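PDB 2OZJ: cupin 2, conserved barrel from Desulfitobacterium hafniense, which is of unknown function but carries the conserved beta-barrel domain of the cupin superfamily, whose members commonly bind a metal or small ligand inside the barrel. Local coordinates for residues A[21-24]-A[25-28]; A[54-57]-A[58-62]. All coordinates share one frame; numbering follows the deposited sequence.

Contact 1: A[21-24]-A[25-28]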
ATOM      1  N   GLU A  21     -15.100   2.913   6.708  1.00 15.51           N
ATOM      2  CA  GLU A  21     -16.294   2.068   6.621  1.00 18.66           C
ATOM      3  C   GLU A  21     -16.664   1.769   5.174  1.00 19.58           C
ATOM      4  O   GLU A  21     -16.129   2.381   4.264  1.00 19.92           O
ATOM      5  CB  GLU A  21     -17.466   2.731   7.336  1.00 20.55           C
ATOM      6  CG  GLU A  21     -17.169   2.897   8.819  1.00 23.73           C
ATOM      7  CD  GLU A  21     -17.970   4.022   9.462  1.00 33.99           C
ATOM      8  OE1 GLU A  21     -17.725   5.207   9.147  1.00 38.27           O
ATOM      9  OE2 GLU A  21     -18.838   3.717  10.284  1.00 35.95           O
ATOM     10  N   ALA A  22     -17.549   0.795   4.974  1.00 19.72           N
ATOM     11  CA  ALA A  22     -18.109   0.559   3.681  0.50 20.10           C
ATOM     12  C   ALA A  22     -19.638   0.751   3.834  0.50 19.33           C
ATOM     13  O   ALA A  22     -20.247   0.535   4.902  0.50 18.71           O
ATOM     14  CB  ALA A  22     -17.636  -0.826   3.103  1.00 19.63           C
ATOM     15  N   ARG A  23     -20.237   1.328   2.810  0.50 16.98           N
ATOM     16  CA  ARG A  23     -21.653   1.628   2.851  1.00 16.46           C
ATOM     17  C   ARG A  23     -22.237   1.155   1.530  1.00 14.96           C
ATOM     18  O   ARG A  23     -21.562   1.135   0.503  1.00 16.39           O
ATOM     19  CB  ARG A  23     -21.892   3.128   3.036  1.00 16.76           C
ATOM     20  CG  ARG A  23     -21.465   3.705   4.397  1.00 23.82           C
ATOM     21  CD  ARG A  23     -22.621   3.682   5.378  1.00 36.74           C
ATOM     22  NE  ARG A  23     -22.298   4.302   6.660  1.00 39.84           N
ATOM     23  CZ  ARG A  23     -21.588   3.726   7.635  1.00 47.20           C
ATOM     24  NH1 ARG A  23     -21.104   2.487   7.513  1.00 45.56           N
ATOM     25  NH2 ARG A  23     -21.357   4.404   8.753  1.00 46.10           N
ATOM     26  N   GLU A  24     -23.507   0.782   1.554  1.00 11.97           N
ATOM     27  CA  GLU A  24     -24.198   0.318   0.357  1.00 15.06           C
ATOM     28  C   GLU A  24     -24.416   1.460  -0.639  1.00 14.14           C
ATOM     29  O   GLU A  24     -24.283   1.295  -1.850  1.00 14.57           O
ATOM     30  CB  GLU A  24     -25.578  -0.238   0.764  1.00 15.35           C
ATOM     31  CG  GLU A  24     -26.248  -1.065  -0.296  1.00 25.66           C
ATOM     32  CD  GLU A  24     -25.465  -2.324  -0.673  1.00 35.47           C
ATOM     33  OE1 GLU A  24     -24.634  -2.817   0.125  1.00 30.69           O
ATOM     34  OE2 GLU A  24     -25.686  -2.816  -1.793  1.00 46.69           O
ATOM     35  N   ASN A  25     -24.788   2.613  -0.110  1.00 11.87           N
ATOM     36  CA  ASN A  25     -25.322   3.674  -0.964  1.00 11.15           C
ATOM     37  C   ASN A  25     -24.506   4.949  -0.941  1.00 11.50           C
ATOM     38  O   ASN A  25     -24.920   5.937  -1.536  1.00 11.31           O
ATOM     39  CB  ASN A  25     -26.773   3.967  -0.546  1.00 11.09           C
ATOM     40  CG  ASN A  25     -27.691   2.783  -0.814  1.00 14.14           C
ATOM     41  OD1 ASN A  25     -27.542   2.114  -1.817  1.00 17.09           O
ATOM     42  ND2 ASN A  25     -28.616   2.537   0.058  1.00 15.97           N
ATOM     43  N   GLN A  26     -23.398   4.939  -0.221  1.00  9.81           N
ATOM     44  CA  GLN A  26     -22.498   6.089  -0.100  1.00 10.39           C
ATOM     45  C   GLN A  26     -21.100   5.704  -0.516  1.00 10.97           C
ATOM     46  O   GLN A  26     -20.696   4.541  -0.417  1.00 11.78           O
ATOM     47  CB  GLN A  26     -22.519   6.636   1.320  1.00 10.02           C
ATOM     48  CG  GLN A  26     -23.938   7.037   1.656  1.00 15.33           C
ATOM     49  CD  GLN A  26     -24.239   7.624   3.044  1.00 14.38           C
ATOM     50  OE1 GLN A  26     -25.219   8.384   3.183  1.00 20.17           O
ATOM     51  NE2 GLN A  26     -23.495   7.232   4.037  1.00 19.10           N
ATOM     52  N   VAL A  27     -20.375   6.702  -1.003  1.00  8.86           N
ATOM     53  CA  VAL A  27     -18.986   6.562  -1.370  1.00 10.37           C
ATOM     54  C   VAL A  27     -18.184   7.296  -0.295  1.00 11.87           C
ATOM     55  O   VAL A  27     -18.478   8.453   0.020  1.00 11.15           O
ATOM     56  CB  VAL A  27     -18.715   7.184  -2.743  1.00 11.07           C
ATOM     57  CG1 VAL A  27     -17.236   7.098  -3.060  1.00 12.26           C
ATOM     58  CG2 VAL A  27     -19.658   6.540  -3.846  1.00 12.29           C
ATOM     59  N   LEU A  28     -17.188   6.631   0.277  1.00 11.64           N
ATOM     60  CA  LEU A  28     -16.322   7.247   1.289  1.00 10.65           C
ATOM     61  C   LEU A  28     -14.876   7.318   0.777  1.00 11.39           C
ATOM     62  O   LEU A  28     -14.439   6.472   0.016  1.00 12.21           O
ATOM     63  CB  LEU A  28     -16.327   6.488   2.622  1.00 13.86           C
ATOM     64  CG  LEU A  28     -17.516   6.575   3.566  1.00 21.32           C
ATOM     65  CD1 LEU A  28     -18.762   6.019   2.917  1.00 23.72           C
ATOM     66  CD2 LEU A  28     -17.219   5.850   4.859  1.00 15.57           C
TER
HETATM   67  O   HOH W   1     -18.813   2.998   1.124  1.00 13.38           O
HETATM   68  O   HOH W   2     -21.739   2.740  -2.442  1.00 18.96           O

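Contact 2: A[54-57]-A[58-62]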
ATOM      1  N   GLU A  54     -11.870   6.419 -15.797  1.00 31.39           N
ATOM      2  CA  GLU A  54     -10.742   7.251 -15.415  1.00 29.46           C
ATOM      3  C   GLU A  54      -9.583   7.032 -16.370  1.00 26.13           C
ATOM      4  O   GLU A  54      -9.468   5.979 -17.008  1.00 23.19           O
ATOM      5  CB  GLU A  54     -10.284   6.927 -13.998  1.00 30.40           C
ATOM      6  CG  GLU A  54     -11.357   7.039 -12.951  1.00 38.97           C
ATOM      7  CD  GLU A  54     -11.696   8.478 -12.595  1.00 49.88           C
ATOM      8  OE1 GLU A  54     -11.348   9.405 -13.358  1.00 55.10           O
ATOM      9  OE2 GLU A  54     -12.328   8.682 -11.539  1.00 60.40           O
ATOM     10  N   GLU A  55      -8.753   8.059 -16.476  1.00 26.34           N
ATOM     11  CA  GLU A  55      -7.509   8.018 -17.265  1.00 27.56           C
ATOM     12  C   GLU A  55      -6.527   8.956 -16.592  1.00 26.80           C
ATOM     13  O   GLU A  55      -6.691  10.182 -16.634  1.00 27.78           O
ATOM     14  CB  GLU A  55      -7.744   8.448 -18.706  1.00 29.26           C
ATOM     15  CG  GLU A  55      -6.512   9.044 -19.391  1.00 33.11           C
ATOM     16  CD  GLU A  55      -6.572   8.972 -20.891  1.00 38.14           C
ATOM     17  OE1 GLU A  55      -7.684   8.843 -21.458  1.00 41.89           O
ATOM     18  OE2 GLU A  55      -5.491   9.056 -21.510  1.00 45.69           O
ATOM     19  N   TYR A  56      -5.523   8.382 -15.941  1.00 21.95           N
ATOM     20  CA  TYR A  56      -4.596   9.175 -15.165  1.00 21.08           C
ATOM     21  C   TYR A  56      -3.336   9.422 -15.984  1.00 19.15           C
ATOM     22  O   TYR A  56      -3.020   8.667 -16.909  1.00 17.63           O
ATOM     23  CB  TYR A  56      -4.240   8.467 -13.856  1.00 21.47           C
ATOM     24  CG  TYR A  56      -5.425   8.266 -12.928  1.00 20.66           C
ATOM     25  CD1 TYR A  56      -6.100   9.350 -12.389  1.00 26.87           C
ATOM     26  CD2 TYR A  56      -5.886   6.997 -12.620  1.00 17.33           C
ATOM     27  CE1 TYR A  56      -7.196   9.170 -11.548  1.00 27.99           C
ATOM     28  CE2 TYR A  56      -6.956   6.806 -11.768  1.00 18.02           C
ATOM     29  CZ  TYR A  56      -7.609   7.889 -11.236  1.00 25.63           C
ATOM     30  OH  TYR A  56      -8.690   7.684 -10.410  1.00 24.75           O
ATOM     31  N   PHE A  57      -2.615  10.473 -15.614  1.00 18.48           N
ATOM     32  CA  PHE A  57      -1.412  10.856 -16.351  1.00 22.25           C
ATOM     33  C   PHE A  57      -0.217  10.049 -15.853  1.00 20.40           C
ATOM     34  O   PHE A  57       0.787   9.931 -16.569  1.00 24.16           O
ATOM     35  CB  PHE A  57      -1.162  12.363 -16.257  1.00 24.48           C
ATOM     36  CG  PHE A  57      -2.098  13.183 -17.126  1.00 29.46           C
ATOM     37  CD1 PHE A  57      -1.812  13.391 -18.467  1.00 31.84           C
ATOM     38  CD2 PHE A  57      -3.276  13.723 -16.605  1.00 34.34           C
ATOM     39  CE1 PHE A  57      -2.675  14.137 -19.276  1.00 31.21           C
ATOM     40  CE2 PHE A  57      -4.133  14.470 -17.409  1.00 33.94           C
ATOM     41  CZ  PHE A  57      -3.825  14.672 -18.747  1.00 30.69           C
ATOM     42  N   GLY A  58      -0.364   9.462 -14.671  1.00 17.48           N
ATOM     43  CA  GLY A  58       0.652   8.625 -14.088  1.00 12.69           C
ATOM     44  C   GLY A  58       0.131   7.241 -13.778  1.00 13.08           C
ATOM     45  O   GLY A  58      -1.062   6.974 -13.823  1.00 13.65           O
ATOM     46  N   ASP A  59       1.066   6.359 -13.442  1.00 11.48           N
ATOM     47  CA  ASP A  59       0.765   4.987 -13.045  1.00 10.20           C
ATOM     48  C   ASP A  59       0.003   4.946 -11.731  1.00 11.11           C
ATOM     49  O   ASP A  59       0.220   5.781 -10.855  1.00 11.69           O
ATOM     50  CB  ASP A  59       2.059   4.181 -12.903  1.00  7.80           C
ATOM     51  CG  ASP A  59       2.806   3.995 -14.202  1.00  9.84           C
ATOM     52  OD1 ASP A  59       2.259   4.208 -15.291  1.00 12.85           O
ATOM     53  OD2 ASP A  59       3.985   3.593 -14.104  1.00 10.10           O
ATOM     54  N   THR A  60      -0.872   3.949 -11.610  1.00 10.29           N
ATOM     55  CA  THR A  60      -1.698   3.721 -10.441  1.00 11.09           C
ATOM     56  C   THR A  60      -1.592   2.295 -10.009  1.00 11.88           C
ATOM     57  O   THR A  60      -1.541   1.407 -10.849  1.00 11.73           O
ATOM     58  CB  THR A  60      -3.163   3.987 -10.769  1.00 13.71           C
ATOM     59  OG1 THR A  60      -3.261   5.326 -11.223  1.00 16.70           O
ATOM     60  CG2 THR A  60      -4.044   3.813  -9.540  1.00 12.54           C
ATOM     61  N   LEU A  61      -1.496   2.056  -8.713  0.50 13.93           N
ATOM     62  CA  LEU A  61      -1.727   0.717  -8.174  0.50 15.87           C
ATOM     63  C   LEU A  61      -2.964   0.719  -7.298  0.50 14.01           C
ATOM     64  O   LEU A  61      -3.156   1.592  -6.446  0.50 13.89           O
ATOM     65  CB  LEU A  61      -0.532   0.170  -7.401  0.50 15.80           C
ATOM     66  CG  LEU A  61      -0.218   0.486  -5.931  0.50 15.95           C
ATOM     67  CD1 LEU A  61      -1.244  -0.143  -4.956  0.50 16.44           C
ATOM     68  CD2 LEU A  61       1.176  -0.000  -5.560  0.50 17.75           C
ATOM     69  N   TYR A  62      -3.772  -0.295  -7.516  1.00 11.56           N
ATOM     70  CA  TYR A  62      -4.987  -0.584  -6.724  1.00 12.00           C
ATOM     71  C   TYR A  62      -4.719  -1.834  -5.858  1.00 13.35           C
ATOM     72  O   TYR A  62      -4.218  -2.860  -6.344  1.00 13.41           O
ATOM     73  CB  TYR A  62      -6.171  -0.874  -7.623  1.00 15.86           C
ATOM     74  CG  TYR A  62      -6.613   0.285  -8.432  1.00 12.79           C
ATOM     75  CD1 TYR A  62      -7.272   1.325  -7.832  1.00 15.55           C
ATOM     76  CD2 TYR A  62      -6.381   0.354  -9.795  1.00 12.00           C
ATOM     77  CE1 TYR A  62      -7.691   2.415  -8.561  1.00 17.25           C
ATOM     78  CE2 TYR A  62      -6.805   1.465 -10.540  1.00 16.70           C
ATOM     79  CZ  TYR A  62      -7.455   2.477  -9.907  1.00 14.38           C
ATOM     80  OH  TYR A  62      -7.890   3.581 -10.605  1.00 18.95           O
TER
HETATM   81  O   HOH W   3     -10.291   4.824 -10.518  1.00 39.72           O

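Contact 1: A[21-24]-A[25-28]
Leu28 and Arg23 meet where the chain doubles back on itself: CD1 of Leu28 rests 3.9 Å from CG of Arg23, while the second methyl, CD2, packs 3.7 Å from the backbone O of Glu21 and also reaches its CB. This is the close-fitting part of the turn, a branched side chain laid against two aliphatic stems. Leu28 begins strand 28-34 and bonds through its backbone to Ser44 of strand 38-46, and the hydroxyl of Ser44 also binds Glu21 O, tying the turn to the barrel.

Toward the bend the packing gives way to polar groups and water. Gln26 runs beside Arg23 and points the same way; its NE2 lies 3.9 Å from Arg23 CD, at the edge of the guanidinium, with the two planes 30° apart. The arginine chain bends at CG (chi2 -92°), and its NH2 forms a salt bridge to Glu21 OE2 at 3.0 Å, though the hydrogen bond in it is weak, bent to 144°. Between the two arms sits a water that accepts from Arg23 N at 2.8 Å and donates to Gln26 O at 2.9 Å. A second water lies within bonding distance of Gln26 O and, more weakly, Glu24 O.

No direct hydrogen bond is clear across the turn; aliphatic packing and bridging water join its arms, and the arginine's charge is probably offset in part by Glu21.

Contact 2: A[54-57]-A[58-62]
Tyr56, in the loop that runs into strand 60-65 of the cupin barrel, leans its ring toward Thr60 and Tyr62 on that strand. CB starts over the backbone of the turn, 3.5 Å from Gly58 O. With CG anti to the carbonyl carbon (chi1 -63°), the ring runs along the strand side of the turn. CG lies 4.0 Å from Thr60 OG1, and CD2 comes closer to the same hydroxyl, at 3.4 Å, on an oblique approach. Next along that side, CE2 meets Tyr62 OH at 3.6 Å, the phenol oxygen sitting at the ring edge and in its plane. At the tip, Tyr56 OH is 3.3 Å from a water that also binds Tyr62 OH at 2.7 Å, and Tyr56 OH also makes a weak hydrogen bond to Gln106 NE2.

The two hydroxyls beside the ring are held by other residues: Thr60 OG1 bonds Thr108 OG1, and Tyr62 OH bonds His94 NE2. Thr60 also turns its CG2 over one face of the Tyr62 ring, 3.7 Å above the plane and offset toward the rim. Both side chains pack on strand 102-109 as well. On the far side of the turn, Phe57 meets the His91 ring with the planes at about 90°.

Across the turn itself there is no direct hydrogen bond, so the tyrosine ring docks by van der Waals contact against oxygens already engaged, and the shared water bridges the two phenol groups.

How the contacts relate
Contact 1 comes first along the chain, in the loop between strands 14-15 and 28-34; contact 2 follows, where the loop after strand 38-46 enters strand 60-65. Both adjoin the same antiparallel six-stranded sheet: 28-34 pairs with 38-46, which pairs with 102-109, and that strand in turn pairs with 60-65. The centres of contact 1 and contact 2 are about 22 Å apart, on opposite sides of the chain's centre. Their nearest atoms remain about 10 Å apart. Contact 1 is a surface turn, whereas contact 2 is largely buried; within its second segment, Asp59 OD2 hydrogen-bonds the backbone N of Leu5 of the second subunit. The two turns thus lead into separate strands of one cupin barrel, with the dimer partner meeting the second.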